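Local structure of intimin (1F00) at residues 215-220 and 277-282; 197-202 and 208-213. The protein probably mediates attachment of enteropathogenic E. coli to host cells by binding its receptor through a C-terminal C-type lectin-like domain. All blocks are in the same frame, centred on the assembly; numbering follows the deposited sequence.

Interaction 1: residues 215-220 and 277-282; sequences NELENV and YATCVK
E216 reaches from helix 214-224 towards V281 near the end of the C-terminal strand, and the two side chains approach each other from opposite directions. With CG anti to the backbone N (chi1 -176°) and the chain extended beyond it, CB and CG serve as a spacer, each staying more than 4.5 Å from V281. The contact starts at CD, which is 4.1 Å from V281 CG2 and 4.2 Å from V281 CG1. At the tip the carboxylate lies alongside the isopropyl fork, one oxygen to each methyl: OE2 lies 3.8 Å from CG1 of V281, and OE1 lies 3.9 Å from CG2 of the same residue. The line joining the two oxygens runs within about 20° of the line joining the two methyls, which accounts for this even pairing. It is van der Waals contact; the polar partner of OE1 is the backbone N of S212, so this oxygen ties the helix start to the preceding loop.

The fold here is C-type lectin-like, and strand 276-281 pairs antiparallel with strand 184-190 while its T279 and V281 side chains point to helix 214-224. The next residue along the helix, L217, extends its CD2 to within 4.3 Å of T279 CG2, a looser apolar touch between buried residues. The threonine presents its methyl to the leucine, whereas OG1 is hydrogen-bonded to S241 OG. P211 packs against E216, L217 and V281, adding an apolar surface shared by helix and strand.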
# COMPACT_ATOMS: atom_id res chain seq x y z
N ASN A 215 -26.66 10.73 -14.19
CA ASN A 215 -26.37 10.61 -12.76
C ASN A 215 -25.34 9.51 -12.48
O ASN A 215 -24.40 9.72 -11.71
CB ASN A 215 -27.67 10.33 -11.99
CG ASN A 215 -27.46 10.24 -10.50
OD1 ASN A 215 -26.95 9.24 -9.99
ND2 ASN A 215 -27.85 11.29 -9.78
N GLU A 216 -25.50 8.35 -13.11
CA GLU A 216 -24.56 7.25 -12.87
C GLU A 216 -23.12 7.60 -13.22
O GLU A 216 -22.20 7.23 -12.50
CB GLU A 216 -25.00 5.99 -13.64
CG GLU A 216 -24.11 4.76 -13.36
CD GLU A 216 -24.77 3.44 -13.77
OE1 GLU A 216 -25.34 3.37 -14.87
OE2 GLU A 216 -24.70 2.47 -12.99
N LEU A 217 -22.91 8.33 -14.32
CA LEU A 217 -21.55 8.73 -14.71
C LEU A 217 -21.08 9.94 -13.91
O LEU A 217 -19.88 10.11 -13.68
CB LEU A 217 -21.48 9.02 -16.21
CG LEU A 217 -21.59 7.81 -17.14
CD1 LEU A 217 -21.30 8.22 -18.58
CD2 LEU A 217 -20.61 6.73 -16.70
N GLU A 218 -22.01 10.78 -13.48
CA GLU A 218 -21.65 11.94 -12.68
C GLU A 218 -21.00 11.46 -11.38
O GLU A 218 -20.05 12.07 -10.89
CB GLU A 218 -22.89 12.78 -12.36
CG GLU A 218 -22.59 14.00 -11.51
CD GLU A 218 -23.84 14.79 -11.18
OE1 GLU A 218 -23.73 15.80 -10.45
OE2 GLU A 218 -24.94 14.40 -11.66
N ASN A 219 -21.51 10.37 -10.83
CA ASN A 219 -20.94 9.83 -9.60
C ASN A 219 -19.53 9.31 -9.85
O ASN A 219 -18.69 9.31 -8.95
CB ASN A 219 -21.85 8.75 -9.01
CG ASN A 219 -23.02 9.35 -8.25
OD1 ASN A 219 -22.83 10.20 -7.37
ND2 ASN A 219 -24.24 8.92 -8.57
N VAL A 220 -19.28 8.87 -11.08
CA VAL A 220 -17.96 8.38 -11.45
C VAL A 220 -16.98 9.57 -11.42
O VAL A 220 -15.90 9.48 -10.85
CB VAL A 220 -17.97 7.76 -12.86
CG1 VAL A 220 -16.56 7.33 -13.26
CG2 VAL A 220 -18.92 6.55 -12.90
N TYR A 277 -19.03 8.13 -27.39
CA TYR A 277 -18.28 6.90 -27.14
C TYR A 277 -19.15 5.93 -26.36
O TYR A 277 -20.09 6.34 -25.67
CB TYR A 277 -17.02 7.20 -26.33
CG TYR A 277 -16.00 7.99 -27.09
CD1 TYR A 277 -15.91 9.38 -26.95
CD2 TYR A 277 -15.14 7.36 -27.99
CE1 TYR A 277 -14.99 10.12 -27.69
CE2 TYR A 277 -14.22 8.09 -28.74
CZ TYR A 277 -14.15 9.47 -28.58
OH TYR A 277 -13.24 10.19 -29.32
N ALA A 278 -18.84 4.64 -26.47
CA ALA A 278 -19.57 3.64 -25.75
C ALA A 278 -18.82 3.40 -24.44
O ALA A 278 -17.69 2.92 -24.44
CB ALA A 278 -19.66 2.34 -26.55
N THR A 279 -19.45 3.78 -23.34
CA THR A 279 -18.86 3.57 -22.02
C THR A 279 -19.76 2.55 -21.34
O THR A 279 -20.95 2.78 -21.15
CB THR A 279 -18.79 4.88 -21.20
OG1 THR A 279 -17.76 5.72 -21.73
CG2 THR A 279 -18.47 4.58 -19.74
N CYS A 280 -19.17 1.41 -20.99
CA CYS A 280 -19.91 0.33 -20.36
C CYS A 280 -19.76 0.30 -18.84
O CYS A 280 -18.70 0.62 -18.31
CB CYS A 280 -19.44 -1.01 -20.96
SG CYS A 280 -20.21 -2.48 -20.24
N VAL A 281 -20.83 -0.09 -18.16
CA VAL A 281 -20.84 -0.20 -16.71
C VAL A 281 -20.96 -1.70 -16.41
O VAL A 281 -21.96 -2.33 -16.77
CB VAL A 281 -22.04 0.53 -16.09
CG1 VAL A 281 -21.97 0.43 -14.56
CG2 VAL A 281 -22.03 2.00 -16.52
N LYS A 282 -19.93 -2.26 -15.77
CA LYS A 282 -19.88 -3.68 -15.42
C LYS A 282 -19.95 -3.93 -13.92
O LYS A 282 -20.47 -4.98 -13.52
CB LYS A 282 -18.59 -4.30 -15.96
CG LYS A 282 -18.59 -4.59 -17.45
CD LYS A 282 -17.17 -4.84 -17.96
CE LYS A 282 -16.42 -5.88 -17.13
NZ LYS A 282 -17.00 -7.24 -17.22
OXT LYS A 282 -19.45 -3.07 -13.16

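Interaction 2: residues 197-202 and 208-213; sequences NDAVNT and GKLPSS
Between A199, V200 and L210 no aromatic ring or side-chain amide takes part, and the flat group that matters is the peptide linking A199 to V200. Over one of its faces stands L210 CD2, about 4.2 Å from A199 C and 4.2 Å from A199 O. The height above the peptide plane is about 4.1 Å, nearly the whole distance to A199 C, so the methyl sits almost directly over that carbon rather than beside the group.

The rest of the contact is a leucine fork set against two successive helix residues. CD2 also meets A199 CB at 3.9 Å, while the other branch, CD1, is 3.5 Å from V200 CG2, a snug approach for two methyls. The first torsion of L210 (chi1 -85°) leaves CG anti to the carbonyl carbon and beside the backbone N, which directs the fork at the helix. V200 answers less directly: its CB points away from the loop, but chi1 168° sets CG1 anti to the backbone N and leaves CG2, anti to the carbonyl carbon, to meet the leucine, and the two side chains cross at about a right angle. The nearest pair of CA atoms, those of V200 and L210, is 6.2 Å apart.

L210 also touches Y196 and C203, so the helix residues around it are spaced as neighbours on one face, and A199 in turn packs on A278 of the C-terminal strand. L210 and P211 have extended, polyproline-like backbone angles, and the segment runs on to S213, the N-cap of the next helix. This is a helix-loop-helix connection in a C-type lectin-like domain, its linker pinned by a buried leucine against the helix it has just left.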
# COMPACT_ATOMS: atom_id res chain seq x y z
N ASN A 197 -27.13 2.64 -30.81
CA ASN A 197 -27.38 1.20 -30.91
C ASN A 197 -26.10 0.38 -30.87
O ASN A 197 -26.07 -0.69 -30.27
CB ASN A 197 -28.19 0.87 -32.17
CG ASN A 197 -29.66 1.21 -32.03
OD1 ASN A 197 -30.25 1.00 -30.97
ND2 ASN A 197 -30.26 1.73 -33.10
N ASP A 198 -25.04 0.87 -31.51
CA ASP A 198 -23.78 0.14 -31.49
C ASP A 198 -23.20 0.15 -30.09
O ASP A 198 -22.51 -0.79 -29.69
CB ASP A 198 -22.78 0.75 -32.47
CG ASP A 198 -23.04 0.33 -33.90
OD1 ASP A 198 -23.76 -0.67 -34.11
OD2 ASP A 198 -22.52 0.99 -34.83
N ALA A 199 -23.48 1.21 -29.33
CA ALA A 199 -22.98 1.31 -27.96
C ALA A 199 -23.69 0.28 -27.09
O ALA A 199 -23.08 -0.37 -26.25
CB ALA A 199 -23.22 2.71 -27.42
N VAL A 200 -25.00 0.15 -27.31
CA VAL A 200 -25.81 -0.81 -26.58
C VAL A 200 -25.26 -2.22 -26.78
O VAL A 200 -25.09 -2.97 -25.82
CB VAL A 200 -27.28 -0.76 -27.07
CG1 VAL A 200 -28.06 -1.95 -26.51
CG2 VAL A 200 -27.92 0.54 -26.63
N ASN A 201 -24.99 -2.58 -28.03
CA ASN A 201 -24.46 -3.91 -28.33
C ASN A 201 -23.08 -4.14 -27.74
O ASN A 201 -22.79 -5.21 -27.21
CB ASN A 201 -24.43 -4.15 -29.84
CG ASN A 201 -25.82 -4.20 -30.45
OD1 ASN A 201 -26.77 -4.66 -29.81
ND2 ASN A 201 -25.95 -3.73 -31.69
N THR A 202 -22.22 -3.13 -27.84
CA THR A 202 -20.87 -3.22 -27.31
C THR A 202 -20.88 -3.50 -25.81
O THR A 202 -20.11 -4.30 -25.32
CB THR A 202 -20.09 -1.92 -27.57
OG1 THR A 202 -19.93 -1.76 -28.98
CG2 THR A 202 -18.72 -1.97 -26.91
N GLY A 208 -21.89 -6.02 -19.91
CA GLY A 208 -22.31 -4.91 -19.08
C GLY A 208 -23.53 -4.21 -19.66
O GLY A 208 -24.24 -4.78 -20.49
N LYS A 209 -23.77 -2.97 -19.24
CA LYS A 209 -24.91 -2.19 -19.72
C LYS A 209 -24.49 -0.73 -19.92
O LYS A 209 -23.43 -0.32 -19.45
CB LYS A 209 -26.04 -2.23 -18.69
CG LYS A 209 -26.46 -3.63 -18.25
CD LYS A 209 -27.57 -3.58 -17.22
CE LYS A 209 -27.93 -4.98 -16.71
NZ LYS A 209 -28.31 -5.89 -17.85
N LEU A 210 -25.30 0.05 -20.63
CA LEU A 210 -25.00 1.46 -20.83
C LEU A 210 -25.26 2.16 -19.49
O LEU A 210 -25.97 1.62 -18.64
CB LEU A 210 -25.94 2.09 -21.87
CG LEU A 210 -25.64 2.02 -23.37
CD1 LEU A 210 -26.73 2.75 -24.14
CD2 LEU A 210 -24.30 2.64 -23.66
N PRO A 211 -24.66 3.34 -19.28
CA PRO A 211 -24.92 4.03 -18.02
C PRO A 211 -26.44 4.23 -18.02
O PRO A 211 -27.03 4.51 -19.06
CB PRO A 211 -24.16 5.35 -18.19
CG PRO A 211 -22.98 4.93 -19.02
CD PRO A 211 -23.61 4.03 -20.06
N SER A 212 -27.09 4.09 -16.87
CA SER A 212 -28.54 4.25 -16.81
C SER A 212 -28.98 5.69 -16.96
O SER A 212 -30.13 5.97 -17.32
CB SER A 212 -29.08 3.73 -15.48
OG SER A 212 -28.64 4.56 -14.42
N SER A 213 -28.06 6.61 -16.69
CA SER A 213 -28.38 8.02 -16.73
C SER A 213 -27.12 8.85 -16.58
O SER A 213 -26.04 8.31 -16.32
CB SER A 213 -29.28 8.33 -15.54
OG SER A 213 -28.62 7.92 -14.35

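Interactions 1 and 2 lie about 10 Å apart, centre to centre, in the C-type lectin-like domain at the end of the chain. They come in series: interaction 2 closes within helix 196-205 and its following loop before interaction 1 opens on helix 214-224. Loop 208-213 is the bridge. Its K209 O accepts a probable hydrogen bond from V281 N at 2.9 Å, and C280 SG packs 3.4 Å from G208 CA. The two consecutive helices and the final strand thus meet around one linker, and the C-terminal strand lies beside that linker, among segments that began some 60 to 80 residues earlier in the domain.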